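Local coordinates for protein V-type ATPase 116 kDa subunit (Meiothermus ruber, PDB 3RRK) that forms the cytoplasmic N-terminal domain of the membrane-bound V-ATPase 116 kDa subunit, part of a rotary proton pump, and probably binds the ATPase machinery, at residues 63-68 with 92-97; 99-104 with 258-263; 146-151 with 190-195; 150-155 with 210-215. All coordinates share one frame; numbering follows the deposited sequence.

Interaction 1 (63-68 with 92-97); sequences KRWEAV and GSLEEA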
loop_
_atom_site.group_PDB
_atom_site.type_symbol
_atom_site.label_atom_id
_atom_site.label_comp_id
_atom_site.label_asym_id
_atom_site.label_seq_id
_atom_site.Cartn_x
_atom_site.Cartn_y
_atom_site.Cartn_z
ATOM N N LYS A 63 -5.473 -15.055 -15.522
ATOM C CA LYS A 63 -5.404 -13.626 -15.241
ATOM C C LYS A 63 -6.497 -13.220 -14.259
ATOM O O LYS A 63 -6.244 -12.439 -13.347
ATOM C CB LYS A 63 -5.485 -12.781 -16.518
ATOM C CG LYS A 63 -4.290 -12.888 -17.455
ATOM C CD LYS A 63 -3.087 -12.067 -16.987
ATOM C CE LYS A 63 -3.091 -10.662 -17.595
ATOM N NZ LYS A 63 -1.899 -9.850 -17.179
ATOM N N ARG A 64 -7.709 -13.747 -14.433
ATOM C CA ARG A 64 -8.816 -13.412 -13.520
ATOM C C ARG A 64 -8.616 -13.941 -12.097
ATOM O O ARG A 64 -9.010 -13.276 -11.122
ATOM C CB ARG A 64 -10.189 -13.825 -14.097
ATOM C CG ARG A 64 -10.503 -13.110 -15.425
ATOM C CD ARG A 64 -11.601 -13.794 -16.238
ATOM N NE ARG A 64 -12.750 -14.135 -15.406
ATOM C CZ ARG A 64 -13.776 -14.853 -15.839
ATOM N NH1 ARG A 64 -13.782 -15.301 -17.087
ATOM N NH2 ARG A 64 -14.789 -15.118 -15.030
ATOM N N TRP A 65 -7.994 -15.117 -11.971
ATOM C CA TRP A 65 -7.704 -15.663 -10.641
ATOM C C TRP A 65 -6.625 -14.860 -9.926
ATOM O O TRP A 65 -6.669 -14.690 -8.709
ATOM C CB TRP A 65 -7.310 -17.138 -10.720
ATOM C CG TRP A 65 -8.449 -18.080 -10.791
ATOM C CD1 TRP A 65 -8.783 -18.881 -11.844
ATOM C CD2 TRP A 65 -9.430 -18.324 -9.773
ATOM N NE1 TRP A 65 -9.906 -19.619 -11.543
ATOM C CE2 TRP A 65 -10.320 -19.302 -10.274
ATOM C CE3 TRP A 65 -9.637 -17.817 -8.483
ATOM C CZ2 TRP A 65 -11.407 -19.777 -9.538
ATOM C CZ3 TRP A 65 -10.710 -18.298 -7.744
ATOM C CH2 TRP A 65 -11.583 -19.272 -8.277
ATOM N N GLU A 66 -5.656 -14.370 -10.695
ATOM C CA GLU A 66 -4.626 -13.493 -10.153
ATOM C C GLU A 66 -5.230 -12.186 -9.643
ATOM O O GLU A 66 -4.813 -11.657 -8.617
ATOM C CB GLU A 66 -3.563 -13.215 -11.200
ATOM C CG GLU A 66 -2.722 -14.430 -11.566
ATOM C CD GLU A 66 -1.698 -14.126 -12.647
ATOM O OE1 GLU A 66 -2.047 -13.357 -13.583
ATOM O OE2 GLU A 66 -0.555 -14.655 -12.551
ATOM N N ALA A 67 -6.226 -11.685 -10.367
ATOM C CA ALA A 67 -6.942 -10.467 -9.988
ATOM C C ALA A 67 -7.737 -10.716 -8.707
ATOM O O ALA A 67 -7.768 -9.867 -7.812
ATOM C CB ALA A 67 -7.866 -10.001 -11.135
ATOM N N VAL A 68 -8.373 -11.883 -8.612
ATOM C CA VAL A 68 -8.967 -12.290 -7.344
ATOM C C VAL A 68 -7.931 -12.306 -6.211
ATOM O O VAL A 68 -8.166 -11.753 -5.144
ATOM C CB VAL A 68 -9.634 -13.663 -7.413
ATOM C CG1 VAL A 68 -10.208 -14.009 -6.059
ATOM C CG2 VAL A 68 -10.712 -13.696 -8.475
ATOM N N GLY A 92 -17.099 -22.140 -4.898
ATOM C CA GLY A 92 -17.879 -21.783 -6.072
ATOM C C GLY A 92 -17.077 -21.569 -7.349
ATOM O O GLY A 92 -15.860 -21.744 -7.385
ATOM N N SER A 93 -17.782 -21.188 -8.408
ATOM C CA SER A 93 -17.165 -20.805 -9.669
ATOM C C SER A 93 -16.306 -19.557 -9.484
ATOM O O SER A 93 -16.411 -18.852 -8.482
ATOM C CB SER A 93 -18.234 -20.530 -10.742
ATOM O OG SER A 93 -19.078 -19.420 -10.414
ATOM N N LEU A 94 -15.453 -19.305 -10.466
ATOM C CA LEU A 94 -14.680 -18.077 -10.555
ATOM C C LEU A 94 -15.631 -16.885 -10.698
ATOM O O LEU A 94 -15.440 -15.836 -10.092
ATOM C CB LEU A 94 -13.742 -18.186 -11.758
ATOM C CG LEU A 94 -12.957 -17.006 -12.303
ATOM C CD1 LEU A 94 -11.916 -16.519 -11.310
ATOM C CD2 LEU A 94 -12.328 -17.400 -13.626
ATOM N N GLU A 95 -16.671 -17.064 -11.493
ATOM C CA GLU A 95 -17.709 -16.059 -11.628
ATOM C C GLU A 95 -18.367 -15.685 -10.289
ATOM O O GLU A 95 -18.479 -14.516 -9.937
ATOM C CB GLU A 95 -18.741 -16.533 -12.645
ATOM C CG GLU A 95 -18.233 -16.512 -14.118
ATOM C CD GLU A 95 -17.224 -17.639 -14.491
ATOM O OE1 GLU A 95 -17.209 -18.716 -13.839
ATOM O OE2 GLU A 95 -16.455 -17.442 -15.469
ATOM N N GLU A 96 -18.773 -16.682 -9.525
ATOM C CA GLU A 96 -19.271 -16.442 -8.176
ATOM C C GLU A 96 -18.231 -15.719 -7.305
ATOM O O GLU A 96 -18.553 -14.741 -6.637
ATOM C CB GLU A 96 -19.685 -17.765 -7.552
ATOM C CG GLU A 96 -20.769 -17.704 -6.536
ATOM C CD GLU A 96 -21.180 -19.099 -6.048
ATOM O OE1 GLU A 96 -20.652 -20.128 -6.555
ATOM O OE2 GLU A 96 -22.036 -19.153 -5.143
ATOM N N ALA A 97 -16.984 -16.184 -7.319
ATOM C CA ALA A 97 -15.912 -15.544 -6.536
ATOM C C ALA A 97 -15.744 -14.080 -6.909
ATOM O O ALA A 97 -15.658 -13.190 -6.054
ATOM C CB ALA A 97 -14.570 -16.275 -6.718
#
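Leu-94 is the bump of this contact, and the hollow that receives it lies between the side chains of Arg-64 and Trp-65. Its two methyls go separate ways. CD1 sits over the indole face of Trp-65, 3.5 Å from the centroid of the five-membered ring and 17° off its normal, a CH-pi contact. CD2 rises to a face of the Arg-64 guanidinium, 3.6 Å from Arg-64 NH2. The chi1 of 169° points the side chain at helix 56-79, and leucine suits the place because its forked end supplies two methyls, one for the indole and one for the guanidinium. Val-68 closes the hollow with CG2 4.2 Å from Leu-94 CD1, and Ala-97, one turn on, is small enough to let the six-membered ring of the indole come near. On the more open side of the contact Arg-64 NH2 forms a salt bridge of 2.9 Å with Glu-95 OE2, meeting the carboxylate from above its plane, while Arg-64 NE pairs with Glu-98. Ser-93 caps the start of helix 94-138, its OG accepting from Glu-96 N. An alanine at Trp-65 would remove the broad indole floor and would probably leave Leu-94 CD1 over a gap. Helix 224-281 lies against this pair of helices: Trp-65 also packs on its Ala-267 and Glu-270, and Ala-97 on its Leu-263, so the contact joins three helices.

Interaction 2 (99-104 with 258-263); sequences AVLRPV and EALIAL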
loop_
_atom_site.group_PDB
_atom_site.type_symbol
_atom_site.label_atom_id
_atom_site.label_comp_id
_atom_site.label_asym_id
_atom_site.label_seq_id
_atom_site.Cartn_x
_atom_site.Cartn_y
_atom_site.Cartn_z
ATOM N N ALA A 99 -17.920 -12.201 -8.342
ATOM C CA ALA A 99 -19.155 -11.441 -8.098
ATOM C C ALA A 99 -19.275 -11.068 -6.632
ATOM O O ALA A 99 -19.841 -10.029 -6.293
ATOM C CB ALA A 99 -20.389 -12.226 -8.557
ATOM N N VAL A 100 -18.739 -11.929 -5.773
ATOM C CA VAL A 100 -18.741 -11.721 -4.329
ATOM C C VAL A 100 -17.710 -10.677 -3.896
ATOM O O VAL A 100 -17.896 -9.991 -2.899
ATOM C CB VAL A 100 -18.491 -13.071 -3.578
ATOM C CG1 VAL A 100 -18.220 -12.863 -2.078
ATOM C CG2 VAL A 100 -19.672 -13.990 -3.785
ATOM N N LEU A 101 -16.645 -10.538 -4.672
ATOM C CA LEU A 101 -15.489 -9.760 -4.258
ATOM C C LEU A 101 -15.448 -8.320 -4.780
ATOM O O LEU A 101 -14.904 -7.450 -4.108
ATOM C CB LEU A 101 -14.207 -10.495 -4.665
ATOM C CG LEU A 101 -12.860 -9.807 -4.423
ATOM C CD1 LEU A 101 -12.611 -9.658 -2.916
ATOM C CD2 LEU A 101 -11.716 -10.614 -5.091
ATOM N N ARG A 102 -16.009 -8.069 -5.958
ATOM C CA ARG A 102 -15.930 -6.730 -6.545
ATOM C C ARG A 102 -16.463 -5.630 -5.630
ATOM O O ARG A 102 -15.780 -4.638 -5.387
ATOM C CB ARG A 102 -16.627 -6.672 -7.903
ATOM C CG ARG A 102 -15.670 -6.670 -9.066
ATOM C CD ARG A 102 -15.254 -5.268 -9.452
ATOM N NE ARG A 102 -14.777 -4.468 -8.325
ATOM C CZ ARG A 102 -13.498 -4.298 -8.003
ATOM N NH1 ARG A 102 -13.183 -3.540 -6.965
ATOM N NH2 ARG A 102 -12.534 -4.885 -8.705
ATOM N N PRO A 103 -17.684 -5.799 -5.115
ATOM C CA PRO A 103 -18.256 -4.759 -4.267
ATOM C C PRO A 103 -17.413 -4.550 -3.018
ATOM O O PRO A 103 -17.193 -3.413 -2.595
ATOM C CB PRO A 103 -19.616 -5.347 -3.871
ATOM C CG PRO A 103 -19.892 -6.405 -4.878
ATOM C CD PRO A 103 -18.567 -6.970 -5.220
ATOM N N VAL A 104 -16.974 -5.655 -2.426
ATOM C CA VAL A 104 -16.160 -5.628 -1.229
ATOM C C VAL A 104 -14.799 -4.970 -1.467
ATOM O O VAL A 104 -14.343 -4.162 -0.671
ATOM C CB VAL A 104 -15.937 -7.062 -0.700
ATOM C CG1 VAL A 104 -14.908 -7.065 0.421
ATOM C CG2 VAL A 104 -17.258 -7.655 -0.239
ATOM N N GLU A 258 -14.145 -13.147 6.671
ATOM C CA GLU A 258 -13.973 -14.576 6.469
ATOM C C GLU A 258 -14.073 -14.993 4.995
ATOM O O GLU A 258 -13.304 -15.835 4.528
ATOM C CB GLU A 258 -14.957 -15.373 7.346
ATOM C CG GLU A 258 -14.926 -16.861 7.107
ATOM C CD GLU A 258 -16.086 -17.582 7.779
ATOM O OE1 GLU A 258 -17.140 -16.931 7.986
ATOM O OE2 GLU A 258 -15.946 -18.792 8.096
ATOM N N ALA A 259 -15.021 -14.412 4.265
ATOM C CA ALA A 259 -15.178 -14.732 2.849
ATOM C C ALA A 259 -13.930 -14.354 2.066
ATOM O O ALA A 259 -13.519 -15.061 1.134
ATOM C CB ALA A 259 -16.393 -14.049 2.274
ATOM N N LEU A 260 -13.308 -13.252 2.463
ATOM C CA LEU A 260 -12.170 -12.748 1.708
ATOM C C LEU A 260 -11.079 -13.774 1.793
ATOM O O LEU A 260 -10.508 -14.175 0.789
ATOM C CB LEU A 260 -11.699 -11.397 2.249
ATOM C CG LEU A 260 -12.501 -10.157 1.798
ATOM C CD1 LEU A 260 -12.223 -8.951 2.683
ATOM C CD2 LEU A 260 -12.213 -9.799 0.370
ATOM N N ILE A 261 -10.832 -14.218 3.018
ATOM C CA ILE A 261 -9.839 -15.236 3.320
ATOM C C ILE A 261 -10.074 -16.508 2.514
ATOM O O ILE A 261 -9.152 -17.043 1.908
ATOM C CB ILE A 261 -9.827 -15.535 4.835
ATOM C CG1 ILE A 261 -8.926 -14.534 5.556
ATOM C CG2 ILE A 261 -9.322 -16.936 5.121
ATOM C CD1 ILE A 261 -8.984 -14.657 7.057
ATOM N N ALA A 262 -11.308 -16.992 2.497
ATOM C CA ALA A 262 -11.638 -18.177 1.706
ATOM C C ALA A 262 -11.463 -17.963 0.195
ATOM O O ALA A 262 -11.202 -18.911 -0.537
ATOM C CB ALA A 262 -13.042 -18.606 1.995
ATOM N N LEU A 263 -11.661 -16.725 -0.267
ATOM C CA LEU A 263 -11.467 -16.379 -1.672
ATOM C C LEU A 263 -9.983 -16.371 -1.988
ATOM O O LEU A 263 -9.533 -16.922 -2.992
ATOM C CB LEU A 263 -12.051 -14.987 -1.962
ATOM C CG LEU A 263 -13.582 -14.947 -1.951
ATOM C CD1 LEU A 263 -14.121 -13.560 -1.580
ATOM C CD2 LEU A 263 -14.157 -15.470 -3.269
#
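Between Leu-101 and Leu-260 there is no ring, amide or carboxylate to offer a face or an edge, and the same is true of the whole contact: only branched aliphatic chains meet. The central pair crosses at about a right angle, with Leu-101 CD1 3.3 Å from Leu-260 CD2. The same CD2 methyl of Leu-260 also meets Val-104, which comes at it tip to tip, CG1 of Val-104 lying 3.8 Å from CD2 and 4.0 Å from CD1 of Leu-260. Val-104 CG1 is anti to the backbone N (chi1 171°), and that torsion aims it outward at the leucine fork. One turn further along helix 224-281, Leu-263 reaches back with CD1, which is 4.2 Å from Val-100 CG1 and 4.3 Å from Leu-101 CB. Leucines give the long reach needed where the axes of the two segments come no closer than 10.8 Å, and the shorter valines meet the leucine ends. The two helix segments run at 126° to each other, a crossing steep enough to keep the meeting to a few residues of each. With no polar group engaged across it, the contact rests on shape and the hydrophobic effect. Helix 56-79 packs beside both helices, its Gln-71 touching Leu-101 and its Ser-75 and Leu-76 touching Leu-260, while Phe-90, in the loop ahead of helix 94-138, lies against Leu-263.

Interaction 3 (146-151 with 190-195); sequences PRLGVI and LVVVKR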
loop_
_atom_site.group_PDB
_atom_site.type_symbol
_atom_site.label_atom_id
_atom_site.label_comp_id
_atom_site.label_asym_id
_atom_site.label_seq_id
_atom_site.Cartn_x
_atom_site.Cartn_y
_atom_site.Cartn_z
ATOM N N PRO A 146 -1.116 42.847 -0.610
ATOM C CA PRO A 146 -0.305 42.840 -1.834
ATOM C C PRO A 146 0.988 43.653 -1.736
ATOM O O PRO A 146 1.948 43.316 -2.415
ATOM C CB PRO A 146 -1.249 43.436 -2.889
ATOM C CG PRO A 146 -2.332 44.126 -2.113
ATOM C CD PRO A 146 -2.479 43.361 -0.846
ATOM N N ARG A 147 1.020 44.689 -0.903
ATOM C CA ARG A 147 2.214 45.528 -0.776
ATOM C C ARG A 147 3.239 45.042 0.266
ATOM O O ARG A 147 4.307 45.638 0.402
ATOM C CB ARG A 147 1.816 46.969 -0.452
ATOM C CG ARG A 147 2.107 47.985 -1.551
ATOM C CD ARG A 147 0.950 48.116 -2.514
ATOM N NE ARG A 147 1.181 49.183 -3.480
ATOM C CZ ARG A 147 0.776 50.436 -3.309
ATOM N NH1 ARG A 147 0.119 50.772 -2.209
ATOM N NH2 ARG A 147 1.023 51.352 -4.237
ATOM N N LEU A 148 2.907 43.979 1.001
ATOM C CA LEU A 148 3.784 43.438 2.042
ATOM C C LEU A 148 4.055 41.946 1.866
ATOM O O LEU A 148 3.148 41.173 1.540
ATOM C CB LEU A 148 3.172 43.643 3.428
ATOM C CG LEU A 148 2.914 45.026 4.034
ATOM C CD1 LEU A 148 2.231 44.831 5.379
ATOM C CD2 LEU A 148 4.190 45.844 4.192
ATOM N N GLY A 149 5.297 41.545 2.114
ATOM C CA GLY A 149 5.659 40.139 2.108
ATOM C C GLY A 149 6.039 39.599 3.481
ATOM O O GLY A 149 6.779 40.231 4.237
ATOM N N VAL A 150 5.531 38.416 3.805
ATOM C CA VAL A 150 5.847 37.792 5.081
ATOM C C VAL A 150 6.583 36.474 4.917
ATOM O O VAL A 150 6.445 35.788 3.904
ATOM C CB VAL A 150 4.589 37.533 5.914
ATOM C CG1 VAL A 150 3.684 38.746 5.855
ATOM C CG2 VAL A 150 3.872 36.276 5.420
ATOM N N ILE A 151 7.378 36.140 5.925
ATOM C CA ILE A 151 8.040 34.853 5.977
ATOM C C ILE A 151 7.935 34.318 7.379
ATOM O O ILE A 151 8.459 34.920 8.320
ATOM C CB ILE A 151 9.534 34.940 5.639
ATOM C CG1 ILE A 151 9.753 35.550 4.262
ATOM C CG2 ILE A 151 10.137 33.564 5.664
ATOM C CD1 ILE A 151 11.219 35.777 3.937
ATOM N N LEU A 190 8.246 35.495 12.585
ATOM C CA LEU A 190 7.702 36.004 11.347
ATOM C C LEU A 190 8.427 37.297 10.994
ATOM O O LEU A 190 8.663 38.139 11.863
ATOM C CB LEU A 190 6.207 36.261 11.513
ATOM C CG LEU A 190 5.461 36.815 10.297
ATOM C CD1 LEU A 190 5.082 35.685 9.364
ATOM C CD2 LEU A 190 4.226 37.586 10.734
ATOM N N VAL A 191 8.803 37.444 9.728
ATOM C CA VAL A 191 9.352 38.704 9.255
ATOM C C VAL A 191 8.372 39.324 8.288
ATOM O O VAL A 191 7.706 38.617 7.531
ATOM C CB VAL A 191 10.665 38.539 8.500
ATOM C CG1 VAL A 191 11.354 39.910 8.350
ATOM C CG2 VAL A 191 11.553 37.574 9.222
ATOM N N VAL A 192 8.309 40.652 8.322
ATOM C CA VAL A 192 7.446 41.431 7.459
ATOM C C VAL A 192 8.244 42.540 6.788
ATOM O O VAL A 192 8.998 43.269 7.435
ATOM C CB VAL A 192 6.303 42.051 8.259
ATOM C CG1 VAL A 192 5.378 42.847 7.335
ATOM C CG2 VAL A 192 5.549 40.954 9.007
ATOM N N VAL A 193 8.067 42.664 5.483
ATOM C CA VAL A 193 8.915 43.528 4.679
ATOM C C VAL A 193 8.095 44.082 3.523
ATOM O O VAL A 193 7.004 43.589 3.235
ATOM C CB VAL A 193 10.125 42.731 4.107
ATOM C CG1 VAL A 193 11.211 42.551 5.153
ATOM C CG2 VAL A 193 9.673 41.373 3.592
ATOM N N LYS A 194 8.604 45.113 2.863
ATOM C CA LYS A 194 8.012 45.522 1.605
ATOM C C LYS A 194 8.003 44.298 0.687
ATOM O O LYS A 194 8.976 43.541 0.649
ATOM C CB LYS A 194 8.809 46.676 0.982
ATOM C CG LYS A 194 8.748 47.987 1.784
ATOM C CD LYS A 194 9.780 49.031 1.326
ATOM C CE LYS A 194 9.473 49.585 -0.060
ATOM N NZ LYS A 194 10.236 50.834 -0.338
ATOM N N ARG A 195 6.897 44.084 -0.019
ATOM C CA ARG A 195 6.800 42.988 -0.981
ATOM C C ARG A 195 8.034 42.920 -1.878
ATOM O O ARG A 195 8.589 41.845 -2.119
ATOM C CB ARG A 195 5.551 43.136 -1.848
ATOM C CG ARG A 195 5.441 42.089 -2.948
ATOM C CD ARG A 195 5.061 40.718 -2.399
ATOM N NE ARG A 195 3.660 40.649 -1.981
ATOM C CZ ARG A 195 3.095 39.574 -1.438
ATOM N NH1 ARG A 195 3.814 38.471 -1.244
ATOM N NH2 ARG A 195 1.815 39.601 -1.082
#
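Arg-195 and Pro-146 make the side-chain bond of this contact: NE of Arg-195 gives its hydrogen to Pro-146 O at 3.2 Å, nearly straight (177°), with that oxygen in the guanidinium plane. Bends at chi2 and chi3 (74° and 73°) fold the arginine back over the start of strand 148-155, and one guanidinium face comes to lie above Leu-148 O and Gly-149 CA. The backbone N of Arg-195 adds a bond to Arg-147 O (3.0 Å). Beyond this the strands pair antiparallel. Gly-149 N reaches Val-193 O at 2.9 Å and Val-193 N returns to Gly-149 O at 3.0 Å; Ile-151 and Val-191 form the next hydrogen-bonded pair, Val-191 N meeting Ile-151 O at 2.9 Å. With no side chain, Gly-149 keeps its CA close beneath the guanidinium face. Outward from the backbone, Val-150 CB packs on Leu-190 CD1 (3.9 Å), and Leu-148 CD1 lies 4.2 Å from Val-192 CG1. Ile-151, Val-191 and Val-193 point to the other face, where helices 158-172 and 198-206 cover them; beta-branched residues suit both the extended backbone and this buried layer. Lys-194, at the exposed end, pairs with a sulfonate molecule probably left from crystallisation. The chemistry thus grades from an apolar sheet, covered by helices on the Ile-151 and Val-191 face, to a polar strand end where Arg-195 bonds Pro-146 O through NE and Arg-147 O through its backbone N.

Interaction 4 (150-155 with 210-215); sequences VIPFLV and LAELRF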
loop_
_atom_site.group_PDB
_atom_site.type_symbol
_atom_site.label_atom_id
_atom_site.label_comp_id
_atom_site.label_asym_id
_atom_site.label_seq_id
_atom_site.Cartn_x
_atom_site.Cartn_y
_atom_site.Cartn_z
ATOM N N VAL A 150 5.531 38.416 3.805
ATOM C CA VAL A 150 5.847 37.792 5.081
ATOM C C VAL A 150 6.583 36.474 4.917
ATOM O O VAL A 150 6.445 35.788 3.904
ATOM C CB VAL A 150 4.589 37.533 5.914
ATOM C CG1 VAL A 150 3.684 38.746 5.855
ATOM C CG2 VAL A 150 3.872 36.276 5.420
ATOM N N ILE A 151 7.378 36.140 5.925
ATOM C CA ILE A 151 8.040 34.853 5.977
ATOM C C ILE A 151 7.935 34.318 7.379
ATOM O O ILE A 151 8.459 34.920 8.320
ATOM C CB ILE A 151 9.534 34.940 5.639
ATOM C CG1 ILE A 151 9.753 35.550 4.262
ATOM C CG2 ILE A 151 10.137 33.564 5.664
ATOM C CD1 ILE A 151 11.219 35.777 3.937
ATOM N N PRO A 152 7.233 33.193 7.531
ATOM C CA PRO A 152 7.270 32.436 8.782
ATOM C C PRO A 152 8.505 31.566 8.748
ATOM O O PRO A 152 8.937 31.167 7.664
ATOM C CB PRO A 152 6.015 31.571 8.699
ATOM C CG PRO A 152 5.844 31.333 7.246
ATOM C CD PRO A 152 6.372 32.555 6.523
ATOM N N PHE A 153 9.084 31.293 9.908
ATOM C CA PHE A 153 10.251 30.421 9.978
ATOM C C PHE A 153 10.556 30.069 11.427
ATOM O O PHE A 153 10.233 30.823 12.329
ATOM C CB PHE A 153 11.457 31.086 9.308
ATOM C CG PHE A 153 11.998 32.273 10.056
ATOM C CD1 PHE A 153 11.432 33.527 9.898
ATOM C CD2 PHE A 153 13.081 32.135 10.912
ATOM C CE1 PHE A 153 11.933 34.616 10.582
ATOM C CE2 PHE A 153 13.592 33.224 11.596
ATOM C CZ PHE A 153 13.019 34.468 11.432
ATOM N N LEU A 154 11.167 28.912 11.655
ATOM C CA LEU A 154 11.467 28.480 13.014
ATOM C C LEU A 154 12.903 28.787 13.418
ATOM O O LEU A 154 13.825 28.766 12.600
ATOM C CB LEU A 154 11.192 26.990 13.182
ATOM C CG LEU A 154 9.770 26.462 13.029
ATOM C CD1 LEU A 154 9.790 24.944 13.197
ATOM C CD2 LEU A 154 8.837 27.103 14.036
ATOM N N VAL A 155 13.083 29.058 14.699
ATOM C CA VAL A 155 14.384 29.419 15.222
ATOM C C VAL A 155 14.440 28.813 16.609
ATOM O O VAL A 155 13.423 28.745 17.294
ATOM C CB VAL A 155 14.559 30.960 15.257
ATOM C CG1 VAL A 155 13.813 31.567 16.435
ATOM C CG2 VAL A 155 16.017 31.329 15.313
ATOM N N LEU A 210 18.727 29.350 7.948
ATOM C CA LEU A 210 17.314 29.258 8.270
ATOM C C LEU A 210 16.497 29.284 6.982
ATOM O O LEU A 210 16.972 29.733 5.939
ATOM C CB LEU A 210 16.911 30.434 9.153
ATOM C CG LEU A 210 17.702 30.627 10.443
ATOM C CD1 LEU A 210 17.413 31.998 11.042
ATOM C CD2 LEU A 210 17.336 29.530 11.411
ATOM N N ALA A 211 15.264 28.810 7.044
ATOM C CA ALA A 211 14.433 28.770 5.853
ATOM C C ALA A 211 12.981 29.003 6.210
ATOM O O ALA A 211 12.580 28.809 7.359
ATOM C CB ALA A 211 14.592 27.432 5.133
ATOM N N GLU A 212 12.197 29.422 5.219
ATOM C CA GLU A 212 10.759 29.531 5.406
ATOM C C GLU A 212 10.171 28.194 5.854
ATOM O O GLU A 212 10.537 27.131 5.351
ATOM C CB GLU A 212 10.068 30.020 4.138
ATOM C CG GLU A 212 8.584 29.761 4.168
ATOM C CD GLU A 212 7.796 30.620 3.198
ATOM O OE1 GLU A 212 8.420 31.337 2.378
ATOM O OE2 GLU A 212 6.543 30.562 3.270
ATOM N N LEU A 213 9.280 28.253 6.830
ATOM C CA LEU A 213 8.581 27.068 7.284
ATOM C C LEU A 213 7.486 26.764 6.270
ATOM O O LEU A 213 6.634 27.608 5.989
ATOM C CB LEU A 213 7.988 27.296 8.676
ATOM C CG LEU A 213 6.968 26.293 9.218
ATOM C CD1 LEU A 213 7.507 24.863 9.165
ATOM C CD2 LEU A 213 6.551 26.673 10.638
ATOM N N ARG A 214 7.541 25.568 5.697
ATOM C CA ARG A 214 6.548 25.133 4.740
ATOM C C ARG A 214 5.504 24.333 5.495
ATOM O O ARG A 214 5.816 23.641 6.456
ATOM C CB ARG A 214 7.183 24.263 3.654
ATOM C CG ARG A 214 8.295 24.930 2.852
ATOM C CD ARG A 214 7.754 25.991 1.905
ATOM N NE ARG A 214 8.824 26.860 1.410
ATOM C CZ ARG A 214 8.648 27.874 0.563
ATOM N NH1 ARG A 214 7.437 28.157 0.096
ATOM N NH2 ARG A 214 9.684 28.606 0.175
ATOM N N PHE A 215 4.253 24.457 5.080
ATOM C CA PHE A 215 3.211 23.611 5.616
ATOM C C PHE A 215 2.882 22.599 4.564
ATOM O O PHE A 215 2.800 22.936 3.389
ATOM C CB PHE A 215 2.003 24.436 6.023
ATOM C CG PHE A 215 2.247 25.238 7.251
ATOM C CD1 PHE A 215 1.985 24.703 8.505
ATOM C CD2 PHE A 215 2.797 26.498 7.166
ATOM C CE1 PHE A 215 2.235 25.425 9.657
ATOM C CE2 PHE A 215 3.043 27.234 8.310
ATOM C CZ PHE A 215 2.761 26.688 9.562
HETATM O O HOH W 1 11.921 27.244 9.283
#
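Phe-153 meets Leu-210, and Leu-213 meets Leu-154, by way of their first torsions. In Phe-153, chi1 of 69° sets CG between the backbone N and the carbonyl carbon, turning the ring in toward helix 158-172 and strand 187-194; its CB is left against Ala-211 O, and CE2 lies 4.1 Å from Leu-210 CD1. In Leu-213, CG is anti to the backbone N (chi1 167°), which carries CD2 to within 4.0 Å of Leu-154 CG. Leu-210 extends its other methyl, CD2, to 3.8 Å from Leu-154 O. The backbones touch at one direct bond, Leu-213 N to Pro-152 O at 3.1 Å, the donor standing above the carbonyl plane. A water makes a second link, accepting from Leu-154 N at 3.0 Å and donating to Ala-211 O. Glu-212 crosses the proline obliquely: its OE2 lies 3.8 Å from Pro-152 CD, while OE1 is held by a salt bridge to Arg-202 of helix 198-206. Proline suits this outer edge of the sheet, since it brings no N-H that would need a partner, and its ring also meets Leu-135 of helix 94-138. A glycine in its place would lose that ring and would probably leave a gap between Glu-212 and Leu-135, with the strand backbone freer to turn. The loop 210-215 therefore borders strand 148-155 without continuing the sheet: one direct bond and one water replace regular pairing, and Leu-210, Leu-213 and Leu-154, with Pro-152 and Phe-153, supply the apolar packing.

In the fold
Interactions 1 and 2 lie together on one side of the chain's centre, both on helix 94-138 and in touch through Ala-97 and Leu-263. Interaction 2 is the buried, wholly apolar one; interaction 1 shades from an indole-leucine core to a charged rim. Interactions 3 and 4 lie on the opposite side, with the centres of 1 and 3 about 61 Å apart, and they share Val-150 and Ile-151 of strand 148-155. There backbone hydrogen bonds take over from side-chain contacts: 3 is regular sheet pairing, whereas 4 joins the strand to a loop with sparse bonds. Both are partly buried, and Phe-153 packed against Val-191 ties them together.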